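Local coordinates for type III effector NopAA (Sinorhizobium fredii USDA 257, PDB 6SDU), which hydrolyses xyloglucan, acting as a family 12 glycoside hydrolase that the bacterium delivers through its symbiotic type III secretion system, at residues A[109-112]-A[117-120]; A[193-198]-A[202-207]. All coordinates share one frame; numbering follows the deposited sequence.

Overall arrangement
Contact 1 is the turn end of the hairpin formed by strands 103-112 and 117-125, and contact 2 packs 193-198 of helix 191-200 against 202-207 of the following loop. Their centres are about 11 Å apart. They meet chiefly through I119, on the face it shares with I110. I119 CG2 lies 3.7 Å from I198 CD1, and I119 CD1 3.8 Å from L195 CD2. Near the turn, D112 CB lies 3.3 Å from I207 CG1. The other face looks to the sugar: the nearest atoms of the M120 side chain and a bound beta-D-glucopyranose are about 3 Å apart. The hairpin thus separates the pocket from contact 2. Both belong to the family 12 jelly roll.

Contact 1. Residues A[109-112]-A[117-120]; sequences DIWD and HEIM
I110 and I119 form a hydrogen-bonded pair in an antiparallel beta hairpin, inside the larger sheet of the jelly roll. I110 N reaches I119 O at 2.8 Å, and I119 N reaches I110 O at 2.8 Å. D109-M120 and W111-E118 are the flanking non-hydrogen-bonded pairs. On their face, E118 CG sits 3.6 Å from the centroid of the W111 six-membered ring, a CH-pi contact. E118 is extended, with CG anti to the backbone N (chi1 -171°). This carries the carboxylate along the indole, and the two planes are 11° apart. E118 OE2 ends 2.6 Å from D109 OD1, while E118 OE1 is hydrogen-bonded to H173 NE2. W111 NE1 donates to D109 OD2 at 2.9 Å, from above the carboxylate plane. Near the turn, D112 OD1 accepts H117 N at 3.0 Å. D112 OD2 takes a weak but straight bond from H117 ND1 (3.3 Å, 171°) and also binds S114 OG. M120 belongs to the glucose pocket, together with E217. Strand 208-218 flanks the hairpin beside 109-112 and strand 174-180 beside 117-120, while helix 191-200 covers I110 and I119.

Contact 2. Residues A[193-198]-A[202-207]; sequences SILQWI and GYFGDI
I198 makes most of the apolar contact between the end of helix 191-200 and the loop that follows it. Its CG2 methyl touches two aromatic residues. I198 CG2 meets Y203 CB at 3.7 Å. I198 CG2 also meets F204 CE2 at 3.5 Å, approaching the ring obliquely. That methyl is anti to the backbone N of I198, while CG1 takes the place anti to the carbonyl carbon (chi1 -60°). One helical turn earlier, L195 CD2 reaches F204 CZ at 4.1 Å. F204 CG lies between its own backbone N and carbonyl carbon (chi1 45°), and this turns the ring back toward the helix. Within the loop itself, I207 CD1 covers one face of the F204 ring, 3.9 Å above its plane and over its centre.

The backbone contact is a Schellman motif that ends the helix. G202 leaves the helical conformation with a positive phi of 84°, and the chain bonds back into the last turn. One of these bonds, Y203 N to I198 O, is weak at 3.4 Å.

Carbonyl oxygens also lie near the aromatic rings. I198 O comes to the edge of the Y203 ring, 3.6 Å from Y203 CD2. L195 O is 3.6 Å from F204 CE1, at an oblique angle to that ring.

Around the pair, I119 of strand 117-125 touches L195, I198 and F204. H117 meets the F204 ring edge-to-face. Y203 touches I176 of strand 174-180, and I207 is joined to L84 by a backbone hydrogen bond.

Contact 1. Residues A[109-112]-A[117-120]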
ATOM      1  N   ASP A 109       0.583  -1.544  -2.855  1.00 28.09           N
ATOM      2  CA  ASP A 109      -0.523  -2.467  -3.114  1.00 29.93           C
ATOM      3  C   ASP A 109      -0.281  -3.051  -4.504  1.00 33.67           C
ATOM      4  O   ASP A 109      -0.475  -2.373  -5.514  1.00 37.79           O
ATOM      5  CB  ASP A 109      -1.873  -1.745  -3.016  1.00 30.07           C
ATOM      6  CG  ASP A 109      -3.016  -2.656  -2.544  1.00 33.04           C
ATOM      7  OD1 ASP A 109      -2.784  -3.615  -1.769  1.00 36.01           O
ATOM      8  OD2 ASP A 109      -4.158  -2.416  -2.975  1.00 42.67           O
ATOM      9  N   ILE A 110       0.190  -4.291  -4.566  1.00 37.52           N
ATOM     10  CA  ILE A 110       0.554  -4.923  -5.825  1.00 27.65           C
ATOM     11  C   ILE A 110      -0.462  -6.018  -6.137  1.00 31.32           C
ATOM     12  O   ILE A 110      -0.712  -6.899  -5.307  1.00 30.73           O
ATOM     13  CB  ILE A 110       1.992  -5.468  -5.768  1.00 30.97           C
ATOM     14  CG1 ILE A 110       2.958  -4.331  -5.477  1.00 28.61           C
ATOM     15  CG2 ILE A 110       2.394  -6.200  -7.101  1.00 28.83           C
ATOM     16  CD1 ILE A 110       4.187  -4.769  -4.742  1.00 22.17           C
ATOM     17  N   TRP A 111      -1.043  -5.967  -7.336  1.00 33.38           N
ATOM     18  CA  TRP A 111      -2.078  -6.906  -7.745  1.00 33.51           C
ATOM     19  C   TRP A 111      -1.637  -7.730  -8.948  1.00 33.06           C
ATOM     20  O   TRP A 111      -0.836  -7.285  -9.768  1.00 36.66           O
ATOM     21  CB  TRP A 111      -3.353  -6.182  -8.126  1.00 31.36           C
ATOM     22  CG  TRP A 111      -4.007  -5.440  -7.015  1.00 30.32           C
ATOM     23  CD1 TRP A 111      -3.752  -4.150  -6.594  1.00 23.49           C
ATOM     24  CD2 TRP A 111      -5.028  -5.951  -6.166  1.00 28.12           C
ATOM     25  NE1 TRP A 111      -4.572  -3.840  -5.516  1.00 29.30           N
ATOM     26  CE2 TRP A 111      -5.369  -4.927  -5.250  1.00 26.86           C
ATOM     27  CE3 TRP A 111      -5.688  -7.183  -6.086  1.00 27.31           C
ATOM     28  CZ2 TRP A 111      -6.357  -5.095  -4.280  1.00 37.12           C
ATOM     29  CZ3 TRP A 111      -6.669  -7.356  -5.119  1.00 31.84           C
ATOM     30  CH2 TRP A 111      -6.993  -6.317  -4.225  1.00 32.74           C
ATOM     31  N   ASP A 112      -2.173  -8.931  -9.065  1.00 34.36           N
ATOM     32  CA  ASP A 112      -1.996  -9.625 -10.325  1.00 34.58           C
ATOM     33  C   ASP A 112      -3.162  -9.262 -11.241  1.00 39.16           C
ATOM     34  O   ASP A 112      -4.136  -8.635 -10.818  1.00 40.08           O
ATOM     35  CB  ASP A 112      -1.868 -11.128 -10.105  1.00 41.99           C
ATOM     36  CG  ASP A 112      -3.128 -11.778  -9.593  1.00 44.70           C
ATOM     37  OD1 ASP A 112      -3.926 -11.122  -8.893  1.00 50.03           O
ATOM     38  OD2 ASP A 112      -3.303 -12.980  -9.882  1.00 41.97           O
ATOM     39  N   HIS A 117      -4.609 -12.342  -6.261  1.00 34.81           N
ATOM     40  CA  HIS A 117      -3.494 -12.209  -5.334  1.00 32.86           C
ATOM     41  C   HIS A 117      -3.178 -10.741  -5.129  1.00 28.91           C
ATOM     42  O   HIS A 117      -2.998  -9.995  -6.099  1.00 34.83           O
ATOM     43  CB  HIS A 117      -2.260 -12.949  -5.865  1.00 39.11           C
ATOM     44  CG  HIS A 117      -2.493 -14.412  -6.028  1.00 41.09           C
ATOM     45  ND1 HIS A 117      -2.876 -14.971  -7.229  1.00 46.17           N
ATOM     46  CD2 HIS A 117      -2.442 -15.428  -5.131  1.00 43.02           C
ATOM     47  CE1 HIS A 117      -3.024 -16.276  -7.072  1.00 45.91           C
ATOM     48  NE2 HIS A 117      -2.762 -16.579  -5.809  1.00 43.77           N
ATOM     49  N   GLU A 118      -3.115 -10.335  -3.863  1.00 31.55           N
ATOM     50  CA  GLU A 118      -2.772  -8.980  -3.457  1.00 25.65           C
ATOM     51  C   GLU A 118      -1.532  -9.044  -2.572  1.00 28.19           C
ATOM     52  O   GLU A 118      -1.498  -9.812  -1.600  1.00 25.32           O
ATOM     53  CB  GLU A 118      -3.951  -8.356  -2.701  1.00 26.48           C
ATOM     54  CG  GLU A 118      -3.800  -6.927  -2.414  1.00 30.96           C
ATOM     55  CD  GLU A 118      -4.871  -6.403  -1.451  1.00 39.49           C
ATOM     56  OE1 GLU A 118      -5.798  -7.162  -1.077  1.00 37.38           O
ATOM     57  OE2 GLU A 118      -4.766  -5.226  -1.071  1.00 31.67           O
ATOM     58  N   ILE A 119      -0.497  -8.284  -2.927  1.00 30.36           N
ATOM     59  CA  ILE A 119       0.741  -8.221  -2.143  1.00 30.31           C
ATOM     60  C   ILE A 119       0.913  -6.791  -1.631  1.00 32.18           C
ATOM     61  O   ILE A 119       0.968  -5.840  -2.427  1.00 31.98           O
ATOM     62  CB  ILE A 119       1.968  -8.670  -2.949  1.00 29.30           C
ATOM     63  CG1 ILE A 119       1.788 -10.118  -3.445  1.00 30.72           C
ATOM     64  CG2 ILE A 119       3.264  -8.512  -2.092  1.00 22.91           C
ATOM     65  CD1 ILE A 119       1.163 -10.233  -4.829  1.00 36.35           C
ATOM     66  N   MET A 120       0.980  -6.637  -0.306  1.00 32.97           N
ATOM     67  CA  MET A 120       1.108  -5.339   0.354  1.00 28.29           C
ATOM     68  C   MET A 120       2.487  -5.212   0.982  1.00 30.48           C
ATOM     69  O   MET A 120       3.006  -6.172   1.565  1.00 31.91           O
ATOM     70  CB  MET A 120       0.051  -5.145   1.451  1.00 25.94           C
ATOM     71  CG  MET A 120      -1.423  -5.310   1.037  1.00 33.83           C
ATOM     72  SD  MET A 120      -2.522  -4.459   2.205  1.00 30.21           S
ATOM     73  CE  MET A 120      -2.251  -2.771   1.684  1.00 32.61           C
TER

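Contact 2. Residues A[193-198]-A[202-207]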
ATOM      1  N   SER A 193      12.035  -9.215  -6.952  1.00 39.01           N
ATOM      2  CA  SER A 193      12.600 -10.164  -5.990  1.00 41.15           C
ATOM      3  C   SER A 193      11.608 -10.542  -4.903  1.00 45.02           C
ATOM      4  O   SER A 193      11.619 -11.680  -4.421  1.00 44.54           O
ATOM      5  CB  SER A 193      13.847  -9.568  -5.333  1.00 49.86           C
ATOM      6  OG  SER A 193      14.906  -9.422  -6.257  1.00 58.37           O
ATOM      7  N   ILE A 194      10.795  -9.583  -4.442  1.00 44.24           N
ATOM      8  CA  ILE A 194       9.814  -9.899  -3.407  1.00 29.72           C
ATOM      9  C   ILE A 194       8.784 -10.873  -3.947  1.00 31.38           C
ATOM     10  O   ILE A 194       8.442 -11.860  -3.288  1.00 38.21           O
ATOM     11  CB  ILE A 194       9.159  -8.611  -2.867  1.00 32.42           C
ATOM     12  CG1 ILE A 194      10.178  -7.800  -2.054  1.00 40.48           C
ATOM     13  CG2 ILE A 194       7.923  -8.954  -2.037  1.00 29.45           C
ATOM     14  CD1 ILE A 194       9.699  -6.396  -1.669  1.00 47.58           C
ATOM     15  N   LEU A 195       8.292 -10.632  -5.164  1.00 40.97           N
ATOM     16  CA  LEU A 195       7.350 -11.559  -5.777  1.00 36.86           C
ATOM     17  C   LEU A 195       8.005 -12.922  -6.015  1.00 41.45           C
ATOM     18  O   LEU A 195       7.371 -13.971  -5.828  1.00 42.94           O
ATOM     19  CB  LEU A 195       6.832 -10.963  -7.086  1.00 28.92           C
ATOM     20  CG  LEU A 195       6.020  -9.681  -6.914  1.00 36.84           C
ATOM     21  CD1 LEU A 195       5.609  -9.064  -8.257  1.00 35.53           C
ATOM     22  CD2 LEU A 195       4.793  -9.951  -6.017  1.00 35.97           C
ATOM     23  N   GLN A 196       9.292 -12.925  -6.379  1.00 42.58           N
ATOM     24  CA  GLN A 196      10.001 -14.187  -6.587  1.00 40.94           C
ATOM     25  C   GLN A 196      10.088 -14.978  -5.288  1.00 39.79           C
ATOM     26  O   GLN A 196       9.869 -16.193  -5.284  1.00 37.88           O
ATOM     27  CB  GLN A 196      11.394 -13.917  -7.156  1.00 38.52           C
ATOM     28  CG  GLN A 196      11.386 -13.581  -8.636  1.00 53.36           C
ATOM     29  CD  GLN A 196      12.742 -13.137  -9.176  1.00 63.05           C
ATOM     30  OE1 GLN A 196      13.624 -12.706  -8.429  1.00 63.80           O
ATOM     31  NE2 GLN A 196      12.911 -13.251 -10.490  1.00 67.32           N
ATOM     32  N   TRP A 197      10.353 -14.295  -4.166  1.00 40.51           N
ATOM     33  CA  TRP A 197      10.403 -14.973  -2.873  1.00 38.78           C
ATOM     34  C   TRP A 197       9.034 -15.524  -2.470  1.00 45.32           C
ATOM     35  O   TRP A 197       8.942 -16.634  -1.926  1.00 42.68           O
ATOM     36  CB  TRP A 197      10.936 -14.017  -1.807  1.00 35.02           C
ATOM     37  CG  TRP A 197      11.039 -14.634  -0.426  1.00 47.72           C
ATOM     38  CD1 TRP A 197      12.141 -15.238   0.132  1.00 53.97           C
ATOM     39  CD2 TRP A 197      10.001 -14.709   0.565  1.00 47.58           C
ATOM     40  NE1 TRP A 197      11.848 -15.680   1.408  1.00 57.11           N
ATOM     41  CE2 TRP A 197      10.546 -15.357   1.700  1.00 57.59           C
ATOM     42  CE3 TRP A 197       8.669 -14.278   0.609  1.00 49.09           C
ATOM     43  CZ2 TRP A 197       9.801 -15.592   2.857  1.00 57.19           C
ATOM     44  CZ3 TRP A 197       7.931 -14.509   1.762  1.00 46.41           C
ATOM     45  CH2 TRP A 197       8.499 -15.161   2.868  1.00 53.65           C
ATOM     46  N   ILE A 198       7.958 -14.769  -2.733  1.00 43.35           N
ATOM     47  CA  ILE A 198       6.618 -15.241  -2.398  1.00 47.88           C
ATOM     48  C   ILE A 198       6.249 -16.449  -3.252  1.00 47.82           C
ATOM     49  O   ILE A 198       5.585 -17.380  -2.780  1.00 45.73           O
ATOM     50  CB  ILE A 198       5.586 -14.108  -2.547  1.00 48.72           C
ATOM     51  CG1 ILE A 198       5.927 -12.932  -1.626  1.00 54.06           C
ATOM     52  CG2 ILE A 198       4.196 -14.629  -2.220  1.00 49.02           C
ATOM     53  CD1 ILE A 198       5.048 -11.697  -1.847  1.00 45.50           C
ATOM     54  N   GLY A 202       5.428 -20.839  -2.497  1.00 46.47           N
ATOM     55  CA  GLY A 202       4.296 -21.525  -3.082  1.00 55.71           C
ATOM     56  C   GLY A 202       2.954 -20.829  -3.022  1.00 53.21           C
ATOM     57  O   GLY A 202       1.934 -21.485  -3.263  1.00 54.18           O
ATOM     58  N   TYR A 203       2.916 -19.517  -2.743  1.00 52.72           N
ATOM     59  CA  TYR A 203       1.633 -18.804  -2.715  1.00 51.05           C
ATOM     60  C   TYR A 203       1.021 -18.650  -4.103  1.00 52.18           C
ATOM     61  O   TYR A 203      -0.207 -18.636  -4.229  1.00 59.72           O
ATOM     62  CB  TYR A 203       1.794 -17.444  -2.047  1.00 44.95           C
ATOM     63  CG  TYR A 203       1.992 -17.599  -0.570  1.00 45.82           C
ATOM     64  CD1 TYR A 203       0.927 -17.928   0.263  1.00 40.95           C
ATOM     65  CD2 TYR A 203       3.258 -17.475  -0.009  1.00 47.34           C
ATOM     66  CE1 TYR A 203       1.114 -18.093   1.635  1.00 47.63           C
ATOM     67  CE2 TYR A 203       3.460 -17.640   1.348  1.00 50.69           C
ATOM     68  CZ  TYR A 203       2.387 -17.949   2.166  1.00 52.34           C
ATOM     69  OH  TYR A 203       2.595 -18.121   3.514  1.00 46.29           O
ATOM     70  N   PHE A 204       1.844 -18.511  -5.141  1.00 52.75           N
ATOM     71  CA  PHE A 204       1.365 -18.438  -6.517  1.00 52.18           C
ATOM     72  C   PHE A 204       2.480 -18.909  -7.444  1.00 49.99           C
ATOM     73  O   PHE A 204       3.621 -19.109  -7.023  1.00 49.80           O
ATOM     74  CB  PHE A 204       0.894 -17.020  -6.900  1.00 45.84           C
ATOM     75  CG  PHE A 204       1.824 -15.911  -6.465  1.00 41.99           C
ATOM     76  CD1 PHE A 204       3.092 -15.765  -7.037  1.00 45.83           C
ATOM     77  CD2 PHE A 204       1.422 -14.993  -5.497  1.00 37.76           C
ATOM     78  CE1 PHE A 204       3.952 -14.733  -6.627  1.00 50.83           C
ATOM     79  CE2 PHE A 204       2.276 -13.955  -5.078  1.00 40.24           C
ATOM     80  CZ  PHE A 204       3.539 -13.821  -5.650  1.00 45.35           C
ATOM     81  N   GLY A 205       2.124 -19.106  -8.716  1.00 45.57           N
ATOM     82  CA  GLY A 205       3.046 -19.527  -9.767  1.00 48.46           C
ATOM     83  C   GLY A 205       3.615 -18.355 -10.547  1.00 54.78           C
ATOM     84  O   GLY A 205       3.942 -17.316  -9.959  1.00 61.46           O
ATOM     85  N   ASP A 206       3.750 -18.513 -11.869  1.00 52.99           N
ATOM     86  CA  ASP A 206       4.226 -17.442 -12.747  1.00 55.45           C
ATOM     87  C   ASP A 206       3.068 -16.464 -12.939  1.00 50.11           C
ATOM     88  O   ASP A 206       2.310 -16.489 -13.912  1.00 42.97           O
ATOM     89  CB  ASP A 206       4.744 -17.984 -14.073  1.00 58.74           C
ATOM     90  CG  ASP A 206       5.438 -16.908 -14.906  1.00 68.58           C
ATOM     91  OD1 ASP A 206       5.970 -15.950 -14.296  1.00 70.54           O
ATOM     92  OD2 ASP A 206       5.471 -17.025 -16.155  1.00 59.80           O
ATOM     93  N   ILE A 207       2.927 -15.605 -11.941  1.00 52.10           N
ATOM     94  CA  ILE A 207       1.854 -14.629 -11.875  1.00 51.70           C
ATOM     95  C   ILE A 207       2.040 -13.570 -12.960  1.00 49.57           C
ATOM     96  O   ILE A 207       3.169 -13.131 -13.240  1.00 59.02           O
ATOM     97  CB  ILE A 207       1.914 -14.045 -10.454  1.00 54.37           C
ATOM     98  CG1 ILE A 207       0.780 -13.127 -10.093  1.00 62.76           C
ATOM     99  CG2 ILE A 207       3.223 -13.298 -10.235  1.00 61.26           C
ATOM    100  CD1 ILE A 207       1.023 -12.514  -8.715  1.00 62.83           C
TER